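Local coordinates for oxysterol-binding protein homolog 1 (Saccharomyces cerevisiae, PDB 5H28) that transfers sterols and other lipids between membranes without vesicles, its ankyrin-repeat domain, the part described here, targeting it to the nucleus-vacuole junction through Nvj1, at residues V65-T70 against N74-L79; I60-V65 against V102-D107; M44-V49 against E81-G86; K6-D11 against Q22-K27; Q30-D33 against V37-V40. All coordinates share one frame; numbering follows the deposited sequence.

Contact 1. Residues V65-T70 against N74-L79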
# COMPACT_ATOMS: atom_id res chain seq x y z
N VAL A 65 -9.82 14.00 0.03
CA VAL A 65 -9.09 12.76 -0.25
C VAL A 65 -9.95 11.49 -0.27
O VAL A 65 -9.83 10.68 -1.19
CB VAL A 65 -7.92 12.59 0.76
CG1 VAL A 65 -7.29 11.21 0.63
CG2 VAL A 65 -6.86 13.66 0.50
N SER A 66 -10.82 11.32 0.72
CA SER A 66 -11.66 10.13 0.80
C SER A 66 -12.63 9.97 -0.38
O SER A 66 -13.47 10.84 -0.63
CB SER A 66 -12.45 10.11 2.11
OG SER A 66 -13.28 11.25 2.22
N THR A 67 -12.50 8.85 -1.09
CA THR A 67 -13.34 8.57 -2.25
C THR A 67 -14.81 8.32 -1.93
O THR A 67 -15.66 8.35 -2.82
CB THR A 67 -12.80 7.36 -3.03
OG1 THR A 67 -12.80 6.20 -2.18
CG2 THR A 67 -11.38 7.62 -3.51
N THR A 68 -15.11 8.07 -0.65
CA THR A 68 -16.50 7.82 -0.26
C THR A 68 -17.31 9.10 -0.14
O THR A 68 -18.54 9.06 -0.05
CB THR A 68 -16.57 7.09 1.11
OG1 THR A 68 -15.95 7.90 2.11
CG2 THR A 68 -15.88 5.74 1.04
N ASN A 69 -16.63 10.24 -0.13
CA ASN A 69 -17.31 11.52 0.00
C ASN A 69 -17.34 12.35 -1.27
O ASN A 69 -16.33 12.51 -1.95
CB ASN A 69 -16.67 12.35 1.11
CG ASN A 69 -16.60 11.61 2.44
OD1 ASN A 69 -17.23 10.57 2.62
ND2 ASN A 69 -15.84 12.16 3.38
N THR A 70 -18.51 12.87 -1.59
CA THR A 70 -18.69 13.73 -2.75
C THR A 70 -18.46 15.16 -2.27
O THR A 70 -18.90 15.54 -1.18
CB THR A 70 -20.12 13.59 -3.32
OG1 THR A 70 -20.25 12.32 -3.97
CG2 THR A 70 -20.43 14.71 -4.31
N ASN A 74 -14.93 18.06 -6.83
CA ASN A 74 -15.13 17.02 -7.83
C ASN A 74 -13.85 16.38 -8.33
O ASN A 74 -13.70 16.06 -9.51
CB ASN A 74 -15.94 17.57 -9.00
CG ASN A 74 -17.38 17.84 -8.63
OD1 ASN A 74 -18.01 17.02 -7.96
ND2 ASN A 74 -17.91 18.97 -9.06
N ILE A 75 -12.91 16.21 -7.41
CA ILE A 75 -11.63 15.58 -7.69
C ILE A 75 -11.19 14.96 -6.38
O ILE A 75 -11.21 15.62 -5.34
CB ILE A 75 -10.54 16.59 -8.08
CG1 ILE A 75 -10.95 17.38 -9.32
CG2 ILE A 75 -9.23 15.85 -8.35
CD1 ILE A 75 -9.93 18.44 -9.72
N HIS A 76 -10.80 13.69 -6.41
CA HIS A 76 -10.31 13.08 -5.20
C HIS A 76 -8.80 13.15 -5.22
O HIS A 76 -8.13 12.43 -5.97
CB HIS A 76 -10.80 11.64 -5.07
CG HIS A 76 -12.23 11.54 -4.64
ND1 HIS A 76 -13.25 11.25 -5.52
CD2 HIS A 76 -12.82 11.77 -3.44
CE1 HIS A 76 -14.41 11.31 -4.87
NE2 HIS A 76 -14.17 11.62 -3.61
N LEU A 77 -8.26 14.06 -4.42
CA LEU A 77 -6.83 14.27 -4.34
C LEU A 77 -6.14 13.00 -3.87
O LEU A 77 -6.61 12.31 -2.97
CB LEU A 77 -6.52 15.43 -3.39
CG LEU A 77 -7.20 16.75 -3.76
CD1 LEU A 77 -6.76 17.83 -2.79
CD2 LEU A 77 -6.84 17.14 -5.19
N ASP A 78 -5.02 12.70 -4.52
CA ASP A 78 -4.22 11.53 -4.22
C ASP A 78 -3.20 11.91 -3.16
O ASP A 78 -2.35 12.77 -3.38
CB ASP A 78 -3.51 11.05 -5.49
CG ASP A 78 -2.82 9.72 -5.30
OD1 ASP A 78 -2.68 9.26 -4.15
OD2 ASP A 78 -2.41 9.13 -6.33
N LEU A 79 -3.28 11.27 -2.00
CA LEU A 79 -2.35 11.55 -0.92
C LEU A 79 -0.94 11.19 -1.36
O LEU A 79 0.04 11.73 -0.84
CB LEU A 79 -2.74 10.72 0.31
CG LEU A 79 -2.48 11.31 1.69
CD1 LEU A 79 -3.15 12.67 1.81
CD2 LEU A 79 -3.01 10.35 2.75
O HOH W 1 -7.67 9.63 -2.70

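Contact 2. Residues I60-V65 against V102-D107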
# COMPACT_ATOMS: atom_id res chain seq x y z
N ILE A 60 -7.63 20.21 3.94
CA ILE A 60 -7.51 19.77 2.55
C ILE A 60 -7.64 18.25 2.48
O ILE A 60 -8.39 17.72 1.66
CB ILE A 60 -6.14 20.19 1.96
CG1 ILE A 60 -6.13 21.70 1.72
CG2 ILE A 60 -5.88 19.44 0.66
CD1 ILE A 60 -4.77 22.23 1.30
N VAL A 61 -6.91 17.56 3.35
CA VAL A 61 -6.94 16.10 3.36
C VAL A 61 -8.30 15.52 3.77
O VAL A 61 -8.81 14.62 3.12
CB VAL A 61 -5.83 15.54 4.27
CG1 VAL A 61 -6.01 14.04 4.46
CG2 VAL A 61 -4.46 15.83 3.66
N HIS A 62 -8.88 16.05 4.84
CA HIS A 62 -10.16 15.54 5.30
C HIS A 62 -11.32 15.86 4.37
O HIS A 62 -12.31 15.13 4.33
CB HIS A 62 -10.46 16.03 6.71
CG HIS A 62 -9.60 15.39 7.76
ND1 HIS A 62 -9.52 14.02 7.92
CD2 HIS A 62 -8.79 15.92 8.70
CE1 HIS A 62 -8.69 13.75 8.91
NE2 HIS A 62 -8.24 14.88 9.41
N HIS A 63 -11.21 16.95 3.62
CA HIS A 63 -12.26 17.35 2.70
C HIS A 63 -12.22 16.69 1.33
O HIS A 63 -13.25 16.25 0.81
CB HIS A 63 -12.23 18.87 2.44
CG HIS A 63 -12.96 19.69 3.46
ND1 HIS A 63 -12.44 19.95 4.71
CD2 HIS A 63 -14.16 20.31 3.40
CE1 HIS A 63 -13.30 20.70 5.38
NE2 HIS A 63 -14.35 20.93 4.61
N TRP A 64 -11.02 16.59 0.75
CA TRP A 64 -10.90 16.09 -0.61
C TRP A 64 -10.14 14.82 -0.96
O TRP A 64 -9.88 14.58 -2.14
CB TRP A 64 -10.38 17.26 -1.46
CG TRP A 64 -11.23 18.48 -1.29
CD1 TRP A 64 -12.60 18.53 -1.35
CD2 TRP A 64 -10.79 19.82 -1.02
NE1 TRP A 64 -13.03 19.82 -1.14
CE2 TRP A 64 -11.95 20.63 -0.94
CE3 TRP A 64 -9.53 20.42 -0.85
CZ2 TRP A 64 -11.89 22.00 -0.69
CZ3 TRP A 64 -9.47 21.79 -0.60
CH2 TRP A 64 -10.65 22.56 -0.52
N VAL A 65 -9.82 14.00 0.03
CA VAL A 65 -9.09 12.76 -0.25
C VAL A 65 -9.95 11.49 -0.27
O VAL A 65 -9.83 10.68 -1.19
CB VAL A 65 -7.92 12.59 0.76
CG1 VAL A 65 -7.29 11.21 0.63
CG2 VAL A 65 -6.86 13.66 0.50
N VAL A 102 4.36 15.07 8.57
CA VAL A 102 4.81 13.71 8.31
C VAL A 102 4.00 12.72 9.14
O VAL A 102 3.48 11.74 8.62
CB VAL A 102 6.31 13.55 8.64
CG1 VAL A 102 6.72 12.08 8.59
CG2 VAL A 102 7.16 14.35 7.66
N ALA A 103 3.88 12.99 10.44
CA ALA A 103 3.13 12.10 11.32
C ALA A 103 1.67 12.01 10.92
O ALA A 103 1.07 10.93 10.93
CB ALA A 103 3.26 12.57 12.77
N PHE A 104 1.08 13.15 10.56
CA PHE A 104 -0.32 13.19 10.14
C PHE A 104 -0.52 12.35 8.89
O PHE A 104 -1.42 11.52 8.83
CB PHE A 104 -0.74 14.64 9.87
CG PHE A 104 -2.09 14.76 9.22
CD1 PHE A 104 -3.25 14.39 9.89
CD2 PHE A 104 -2.20 15.25 7.92
CE1 PHE A 104 -4.50 14.51 9.28
CE2 PHE A 104 -3.45 15.38 7.30
CZ PHE A 104 -4.59 15.00 7.98
N LEU A 105 0.33 12.55 7.89
CA LEU A 105 0.20 11.78 6.66
C LEU A 105 0.36 10.28 6.91
O LEU A 105 -0.38 9.47 6.34
CB LEU A 105 1.22 12.27 5.63
CG LEU A 105 1.00 13.68 5.06
CD1 LEU A 105 2.19 14.05 4.18
CD2 LEU A 105 -0.30 13.74 4.27
N LEU A 106 1.31 9.90 7.76
CA LEU A 106 1.54 8.49 8.05
C LEU A 106 0.36 7.84 8.77
O LEU A 106 0.26 6.61 8.80
CB LEU A 106 2.83 8.31 8.86
CG LEU A 106 4.11 8.52 8.06
CD1 LEU A 106 5.33 8.43 8.96
CD2 LEU A 106 4.19 7.48 6.96
N ASP A 107 -0.52 8.65 9.35
CA ASP A 107 -1.69 8.10 10.05
C ASP A 107 -2.92 7.99 9.15
O ASP A 107 -3.96 7.51 9.59
CB ASP A 107 -2.05 8.96 11.27
CG ASP A 107 -1.06 8.80 12.41
OD1 ASP A 107 -0.44 7.72 12.52
OD2 ASP A 107 -0.91 9.75 13.20

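Contact 3. Residues M44-V49 against E81-G86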
# COMPACT_ATOMS: atom_id res chain seq x y z
N MET A 44 -1.90 20.65 -5.32
CA MET A 44 -2.26 21.49 -4.18
C MET A 44 -1.72 21.00 -2.84
O MET A 44 -1.24 21.81 -2.04
CB MET A 44 -3.78 21.66 -4.11
CG MET A 44 -4.23 22.49 -2.90
SD MET A 44 -5.94 23.05 -3.05
CE MET A 44 -6.79 21.49 -3.24
N LEU A 45 -1.79 19.70 -2.59
CA LEU A 45 -1.28 19.18 -1.33
C LEU A 45 0.23 19.39 -1.22
O LEU A 45 0.75 19.66 -0.14
CB LEU A 45 -1.65 17.71 -1.16
CG LEU A 45 -1.32 17.11 0.22
CD1 LEU A 45 -1.95 17.95 1.32
CD2 LEU A 45 -1.84 15.68 0.28
N HIS A 46 0.94 19.26 -2.35
CA HIS A 46 2.38 19.49 -2.35
C HIS A 46 2.65 20.93 -1.94
O HIS A 46 3.47 21.20 -1.06
CB HIS A 46 2.98 19.30 -3.75
CG HIS A 46 3.19 17.87 -4.14
ND1 HIS A 46 2.15 17.02 -4.47
CD2 HIS A 46 4.32 17.15 -4.30
CE1 HIS A 46 2.64 15.84 -4.81
NE2 HIS A 46 3.96 15.89 -4.71
N TYR A 47 1.95 21.86 -2.58
CA TYR A 47 2.14 23.26 -2.28
C TYR A 47 1.72 23.62 -0.86
O TYR A 47 2.34 24.47 -0.22
CB TYR A 47 1.38 24.13 -3.29
CG TYR A 47 1.91 23.99 -4.70
CD1 TYR A 47 3.28 24.06 -4.96
CD2 TYR A 47 1.04 23.79 -5.77
CE1 TYR A 47 3.77 23.92 -6.26
CE2 TYR A 47 1.53 23.65 -7.08
CZ TYR A 47 2.90 23.71 -7.31
OH TYR A 47 3.39 23.57 -8.58
N ALA A 48 0.68 22.97 -0.35
CA ALA A 48 0.22 23.25 1.00
C ALA A 48 1.27 22.79 2.00
O ALA A 48 1.52 23.47 2.99
CB ALA A 48 -1.10 22.55 1.27
N VAL A 49 1.88 21.63 1.75
CA VAL A 49 2.91 21.12 2.65
C VAL A 49 4.08 22.10 2.70
O VAL A 49 4.75 22.23 3.72
CB VAL A 49 3.41 19.73 2.18
CG1 VAL A 49 4.69 19.35 2.92
CG2 VAL A 49 2.34 18.69 2.44
N GLU A 81 0.20 11.47 -4.62
CA GLU A 81 0.44 12.10 -5.92
C GLU A 81 1.94 12.32 -6.12
O GLU A 81 2.62 12.82 -5.23
CB GLU A 81 -0.27 13.45 -5.97
CG GLU A 81 -0.06 14.27 -7.25
CD GLU A 81 -0.98 13.84 -8.37
OE1 GLU A 81 -2.10 13.38 -8.07
OE2 GLU A 81 -0.60 13.99 -9.55
N ARG A 82 2.46 11.96 -7.29
CA ARG A 82 3.89 12.17 -7.56
C ARG A 82 4.06 13.36 -8.49
O ARG A 82 3.37 13.47 -9.51
CB ARG A 82 4.50 10.92 -8.21
CG ARG A 82 4.50 9.68 -7.32
CD ARG A 82 5.06 8.44 -8.01
NE ARG A 82 6.52 8.39 -8.07
CZ ARG A 82 7.23 8.51 -9.19
NH1 ARG A 82 6.62 8.68 -10.35
NH2 ARG A 82 8.56 8.41 -9.15
N ASP A 83 4.97 14.27 -8.14
CA ASP A 83 5.23 15.43 -8.99
C ASP A 83 6.26 15.06 -10.06
O ASP A 83 6.57 13.88 -10.23
CB ASP A 83 5.71 16.64 -8.16
CG ASP A 83 7.00 16.38 -7.39
OD1 ASP A 83 7.80 15.51 -7.79
OD2 ASP A 83 7.22 17.10 -6.38
N SER A 84 6.77 16.05 -10.79
CA SER A 84 7.73 15.77 -11.86
C SER A 84 9.04 15.14 -11.39
O SER A 84 9.79 14.61 -12.21
CB SER A 84 8.01 17.04 -12.67
OG SER A 84 8.62 18.04 -11.88
N ASN A 85 9.33 15.22 -10.09
CA ASN A 85 10.54 14.62 -9.54
C ASN A 85 10.20 13.25 -8.95
O ASN A 85 11.08 12.55 -8.44
CB ASN A 85 11.14 15.49 -8.43
CG ASN A 85 12.04 16.58 -8.97
OD1 ASN A 85 12.74 16.39 -9.96
ND2 ASN A 85 12.05 17.73 -8.30
N GLY A 86 8.93 12.89 -9.01
CA GLY A 86 8.49 11.63 -8.45
C GLY A 86 8.22 11.76 -6.96
O GLY A 86 7.94 10.77 -6.29

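Contact 4. Residues K6-D11 against Q22-K27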
# COMPACT_ATOMS: atom_id res chain seq x y z
N LYS A 6 -1.04 28.71 -10.31
CA LYS A 6 -0.10 28.31 -9.28
C LYS A 6 0.18 29.45 -8.31
O LYS A 6 0.19 29.26 -7.09
CB LYS A 6 1.21 27.84 -9.92
CG LYS A 6 2.29 27.46 -8.92
CD LYS A 6 3.53 26.95 -9.64
CE LYS A 6 4.67 26.69 -8.68
NZ LYS A 6 5.15 27.95 -8.02
N LEU A 7 0.42 30.64 -8.85
CA LEU A 7 0.69 31.82 -8.02
C LEU A 7 -0.52 32.15 -7.16
O LEU A 7 -0.39 32.50 -5.99
CB LEU A 7 1.04 33.01 -8.92
CG LEU A 7 1.49 34.30 -8.22
CD1 LEU A 7 2.82 34.06 -7.52
CD2 LEU A 7 1.62 35.42 -9.24
N LYS A 8 -1.70 32.03 -7.76
CA LYS A 8 -2.97 32.30 -7.08
C LYS A 8 -3.17 31.33 -5.91
O LYS A 8 -3.53 31.74 -4.81
CB LYS A 8 -4.13 32.14 -8.07
CG LYS A 8 -5.51 32.34 -7.47
CD LYS A 8 -6.60 31.85 -8.42
CE LYS A 8 -6.59 32.59 -9.75
NZ LYS A 8 -6.92 34.03 -9.58
N LEU A 9 -2.93 30.05 -6.17
CA LEU A 9 -3.10 29.04 -5.14
C LEU A 9 -2.10 29.21 -4.00
O LEU A 9 -2.46 29.14 -2.83
CB LEU A 9 -2.96 27.64 -5.75
CG LEU A 9 -3.07 26.47 -4.78
CD1 LEU A 9 -4.39 26.55 -4.03
CD2 LEU A 9 -2.97 25.15 -5.55
N LEU A 10 -0.83 29.45 -4.35
CA LEU A 10 0.19 29.64 -3.34
C LEU A 10 -0.12 30.85 -2.46
O LEU A 10 0.13 30.82 -1.25
CB LEU A 10 1.57 29.80 -3.99
CG LEU A 10 2.21 28.50 -4.47
CD1 LEU A 10 3.38 28.81 -5.40
CD2 LEU A 10 2.67 27.68 -3.27
N ASP A 11 -0.67 31.90 -3.05
CA ASP A 11 -1.00 33.11 -2.31
C ASP A 11 -2.06 32.81 -1.25
O ASP A 11 -1.94 33.24 -0.10
CB ASP A 11 -1.49 34.20 -3.26
CG ASP A 11 -1.57 35.56 -2.61
OD1 ASP A 11 -0.55 36.02 -2.04
OD2 ASP A 11 -2.64 36.20 -2.67
N GLN A 22 -11.26 27.52 0.22
CA GLN A 22 -12.43 26.81 -0.27
C GLN A 22 -13.24 27.69 -1.22
O GLN A 22 -13.67 27.23 -2.28
CB GLN A 22 -13.29 26.39 0.93
CG GLN A 22 -14.46 25.49 0.60
CD GLN A 22 -15.05 24.87 1.85
OE1 GLN A 22 -15.39 25.57 2.81
NE2 GLN A 22 -15.18 23.55 1.86
N ASP A 23 -13.43 28.95 -0.85
CA ASP A 23 -14.18 29.88 -1.69
C ASP A 23 -13.41 30.19 -2.97
O ASP A 23 -14.01 30.30 -4.05
CB ASP A 23 -14.48 31.17 -0.92
CG ASP A 23 -15.61 31.00 0.07
OD1 ASP A 23 -16.73 30.65 -0.36
OD2 ASP A 23 -15.39 31.23 1.28
N LEU A 24 -12.10 30.34 -2.86
CA LEU A 24 -11.25 30.64 -4.01
C LEU A 24 -11.35 29.54 -5.05
O LEU A 24 -11.52 29.80 -6.24
CB LEU A 24 -9.80 30.81 -3.54
CG LEU A 24 -8.69 31.11 -4.56
CD1 LEU A 24 -8.38 29.86 -5.35
CD2 LEU A 24 -9.11 32.25 -5.46
N LEU A 25 -11.25 28.29 -4.60
CA LEU A 25 -11.34 27.15 -5.51
C LEU A 25 -12.73 27.06 -6.13
O LEU A 25 -12.88 26.84 -7.33
CB LEU A 25 -11.03 25.86 -4.74
CG LEU A 25 -9.57 25.42 -4.60
CD1 LEU A 25 -8.64 26.60 -4.37
CD2 LEU A 25 -9.47 24.41 -3.47
N LYS A 26 -13.75 27.24 -5.30
CA LYS A 26 -15.13 27.17 -5.74
C LYS A 26 -15.48 28.19 -6.82
O LYS A 26 -16.27 27.90 -7.71
CB LYS A 26 -16.05 27.34 -4.52
CG LYS A 26 -17.52 27.03 -4.77
CD LYS A 26 -18.29 27.01 -3.45
CE LYS A 26 -19.76 26.68 -3.66
NZ LYS A 26 -20.50 26.62 -2.36
N LYS A 27 -14.89 29.38 -6.75
CA LYS A 27 -15.20 30.43 -7.72
C LYS A 27 -14.16 30.69 -8.81
O LYS A 27 -14.52 31.09 -9.92
CB LYS A 27 -15.47 31.75 -6.99
CG LYS A 27 -16.64 31.69 -6.02
CD LYS A 27 -16.18 31.85 -4.59
CE LYS A 27 -17.28 31.45 -3.62
NZ LYS A 27 -17.68 30.04 -3.85

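Contact 5. Residues Q30-D33 against V37-V40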
# COMPACT_ATOMS: atom_id res chain seq x y z
N GLN A 30 -12.30 27.04 -11.94
CA GLN A 30 -13.36 26.49 -12.77
C GLN A 30 -13.00 26.83 -14.22
O GLN A 30 -12.30 27.80 -14.48
CB GLN A 30 -14.70 27.14 -12.42
CG GLN A 30 -15.06 27.09 -10.93
CD GLN A 30 -15.24 25.68 -10.42
OE1 GLN A 30 -15.99 24.89 -11.01
NE2 GLN A 30 -14.58 25.35 -9.32
N PRO A 31 -13.48 26.03 -15.19
CA PRO A 31 -14.32 24.85 -15.02
C PRO A 31 -13.51 23.61 -14.63
O PRO A 31 -12.28 23.65 -14.60
CB PRO A 31 -14.98 24.70 -16.38
CG PRO A 31 -13.87 25.10 -17.30
CD PRO A 31 -13.31 26.34 -16.63
N LEU A 32 -14.21 22.52 -14.34
CA LEU A 32 -13.57 21.27 -13.94
C LEU A 32 -12.82 20.61 -15.10
O LEU A 32 -11.93 19.80 -14.87
CB LEU A 32 -14.61 20.30 -13.39
CG LEU A 32 -14.11 18.97 -12.83
CD1 LEU A 32 -13.33 19.21 -11.55
CD2 LEU A 32 -15.29 18.04 -12.55
N ASP A 33 -13.18 20.96 -16.33
CA ASP A 33 -12.54 20.35 -17.49
C ASP A 33 -11.37 21.14 -18.06
O ASP A 33 -10.93 20.87 -19.18
CB ASP A 33 -13.58 20.06 -18.58
CG ASP A 33 -14.24 21.32 -19.11
OD1 ASP A 33 -14.55 22.23 -18.31
OD2 ASP A 33 -14.47 21.39 -20.34
N VAL A 37 -6.32 23.87 -14.67
CA VAL A 37 -6.99 23.85 -13.38
C VAL A 37 -6.77 22.51 -12.71
O VAL A 37 -6.40 22.44 -11.54
CB VAL A 37 -8.51 24.10 -13.56
CG1 VAL A 37 -9.26 23.78 -12.27
CG2 VAL A 37 -8.74 25.56 -13.95
N GLN A 38 -6.97 21.43 -13.46
CA GLN A 38 -6.78 20.09 -12.94
C GLN A 38 -5.34 19.83 -12.51
O GLN A 38 -5.09 19.31 -11.43
CB GLN A 38 -7.18 19.05 -13.99
CG GLN A 38 -8.67 18.95 -14.25
CD GLN A 38 -9.42 18.37 -13.08
OE1 GLN A 38 -9.08 17.30 -12.58
NE2 GLN A 38 -10.46 19.06 -12.63
N GLN A 39 -4.39 20.21 -13.36
CA GLN A 39 -2.99 19.98 -13.06
C GLN A 39 -2.51 20.69 -11.80
O GLN A 39 -1.74 20.12 -11.02
CB GLN A 39 -2.14 20.38 -14.26
CG GLN A 39 -2.31 19.42 -15.43
CD GLN A 39 -1.63 19.90 -16.69
OE1 GLN A 39 -0.45 20.23 -16.69
NE2 GLN A 39 -2.38 19.93 -17.78
N VAL A 40 -2.96 21.92 -11.58
CA VAL A 40 -2.56 22.66 -10.40
C VAL A 40 -3.23 22.10 -9.15
O VAL A 40 -2.61 22.03 -8.09
CB VAL A 40 -2.87 24.17 -10.55
CG1 VAL A 40 -2.62 24.90 -9.23
CG2 VAL A 40 -2.00 24.76 -11.64

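Contact 1. Residues V65-T70 against N74-L79
Val65 and His76 bring most of the buried surface to this contact between two parts of one irregular loop of the ankyrin-repeat domain. The loop follows helix 54-64, in the first predicted repeat, and leads to helix 89-95. The imidazole of His76 lies against the type I turn Ser66-Asn69; with CG beside the backbone N and anti to the carbonyl carbon, chi1 -77°, the ring is carried to Thr67 CA, which covers one face in a CH-pi contact 3.6 Å from the centroid. At the ring edge, NE2 donates to Asn69 O, 2.9 Å away, in a fairly straight bond (N-H...O 158°) close to the ring plane. Val65 works through its backbone and methyls: its CA lies 3.7 Å from Leu77 O, while CG2 meets Leu79 CD1 at 4.1 Å, the two side chains crossing at about a right angle. One water donates to both Val65 O (2.8 Å) and Leu77 O (2.9 Å), joining two carbonyls that cannot bond each other. Leu77 itself packs on Ile60 and Trp64 of helix 54-64. The bond to Asn69 O requires a proton on NE2, whatever ND1 carries, and ties the imidazole to the end of the turn.

Contact 2. Residues I60-V65 against V102-D107
With chi1 at 170°, Phe104 swings its ring to the far side of CB from its backbone N and across to Val61 and His62; His62, at chi1 -72°, keeps its imidazole beside its own N and brings NE2 to the same ring. Phe104 is met at its rim, not over its face. On one part of that rim CE2 touches Val61 CG2 at 3.8 Å, and CE2 and CZ both lie 3.9 Å from Val61 CB. The valine and the phenylalanine approach from opposite directions, so the aromatic edge abuts the branched end of Val61. Farther round, CE1 lies 3.8 Å from His62 NE2. The two rings form an offset edge-to-face pair, with the edge of Phe104 toward the imidazole face, centroids 5.6 Å apart and planes at 71°. No hydrogen bond crosses the contact. An alanine in place of Phe104 is likely to open a gap between the helices, uncovering the methyls of Val61 and leaving the imidazole of His62 without its aromatic partner. Val61 also packs on Leu45 of helix 44-51. Helices 54-64 and 99-106 fall within the first and second predicted ankyrin repeats, and their side-by-side packing through apolar and aromatic side chains is typical of the stacked helices of an ankyrin-repeat solenoid.

Contact 3. Residues M44-V49 against E81-G86
His46 alone carries the helix side of this contact, touching Glu81 and Asp83 of the facing loop. Along the helix, Met44 and Leu45 come first and serve the core, Met44 packing on Trp64 and Leu45 on Leu79. At His46 the bond to CB points at the loop, and CG sits beside the backbone N (chi1 -79°), which carries the imidazole toward the loop, to Glu81 and Asp83. Its CE1 corner approaches Glu81 O at 3.0 Å, with the oxygen at the ring edge and near its plane. Glu81 CB is 3.9 Å from the same CE1, so the start of that side chain flanks the ring while its carboxylate leads away. CD2 lies 3.6 Å from Asp83 OD2, ring and carboxylate planes being 40° apart. The stronger polar partner of the ring is Asn87 O, hydrogen-bonded to NE2, which must then hold a proton. Asp83 is itself fixed: OD1 accepts from Asn85 N at 2.8 Å in an Asx turn, met from above the carboxylate plane. A histidine bonded to backbone in the next loop recalls the histidine of the ankyrin TPLH motif. Beyond His46, Tyr47 turns to helix 2-15 and Val49 to Ala93. The helix 44-51 is thus packed between helix 2-15 and helix 89-95, with helix 54-64 alongside and the loop 81-86 at the end of the His46 ring.

Contact 4. Residues K6-D11 against Q22-K27
Lys8 meets Leu24 and Leu9 meets Leu25 across a helical hairpin, helices 2-15 and 18-28, which run in roughly opposite directions at the N-terminal end of the ankyrin-repeat domain. The interface is small and wholly apolar where the two segments touch; no hydrogen bond or salt bridge spans it. The buried side is the looser one and the partly exposed side the closer. The enclosed side belongs to Leu9 and Leu25. Both leucines bring their branches nearer than the bonds to CB would suggest, and across the two segments they touch by a single pair of methyls, CD1 of Leu9 to CD1 of Leu25, 4.3 Å apart. Both also pack on Met44 of helix 44-51, and Leu25 reaches Trp64 as well. On the other side the approach is closer and carries more of the mutual burial, yet it stays partly open to solvent. Lys8 there works as a hydrocarbon: its CD lies 3.9 Å from Leu24 CD2, and the other methyl, CD1, is 4.1 Å from that same CD. Lys8 and Leu24 remain partly exposed, although Phe29 also leans on each. Leu24 holds CG opposite its backbone N, chi1 179°, so that its fork extends toward the lysine chain. Lys8 leaves its own backbone extended, then bends at chi3 (-60°) and again at chi4, and the ammonium NZ ends hydrogen-bonded to OE1 of Gln28.

Contact 5. Residues Q30-D33 against V37-V40
Gln38 folds back on itself to touch Leu32, while Val37 lies against the carbonyl of Pro31. In Gln38, CG stands beside the backbone N (chi1 -71°) and a second bend at chi2, -69°, curls the amide toward the loop instead of out along the helix. NE2 ends 2.8 Å from Leu32 O, but the bond is weak, its N-H...O angle being only 116°. The same nitrogen has Leu32 CD1 at 3.1 Å, a tight approach: with CG anti to the backbone N (chi1 -176°), the end of the leucine comes nearer the glutamine than the direction of its CB would put it. The loop joins helix 18-28 to helix 35-42 near the N-terminal end of the ankyrin-repeat domain. A cis peptide between Gln30 and Pro31 shapes the loop there. With an alanine at Gln38, Leu32 O would probably lose this weak donor, and a gap would open beside the leucine methyl. Pro31 O looks into the fork of Val37, 3.8 Å from CG1 and 4.1 Å from CG2. Gln30 O lies beside the second of these methyls. The side chain of Gln30, curled at both of its first torsions, turns back to the preceding helix, where NE2 donates to Leu25 O.

How the contacts relate
From the N terminus, contact 4 closes the first hairpin of helices, and contact 5 follows in series, closing the short loop into helix 35-42; Leu9 packing on Val40 joins the two. Contact 3 then opens at helix 44-51 and closes at residues 81-86, while contact 2 opens within that span and closes beyond it at helix 99-106, so the two cross. Contact 1 is nested inside both, sharing Val65 with contact 2. Leu77 and Leu79 pack against side chains of contacts 2 and 3, and Ile75 against those of contact 5. Tyr47 of contact 3 touches Leu10 of contact 4, linking the N-terminal hairpin to the ankyrin helices.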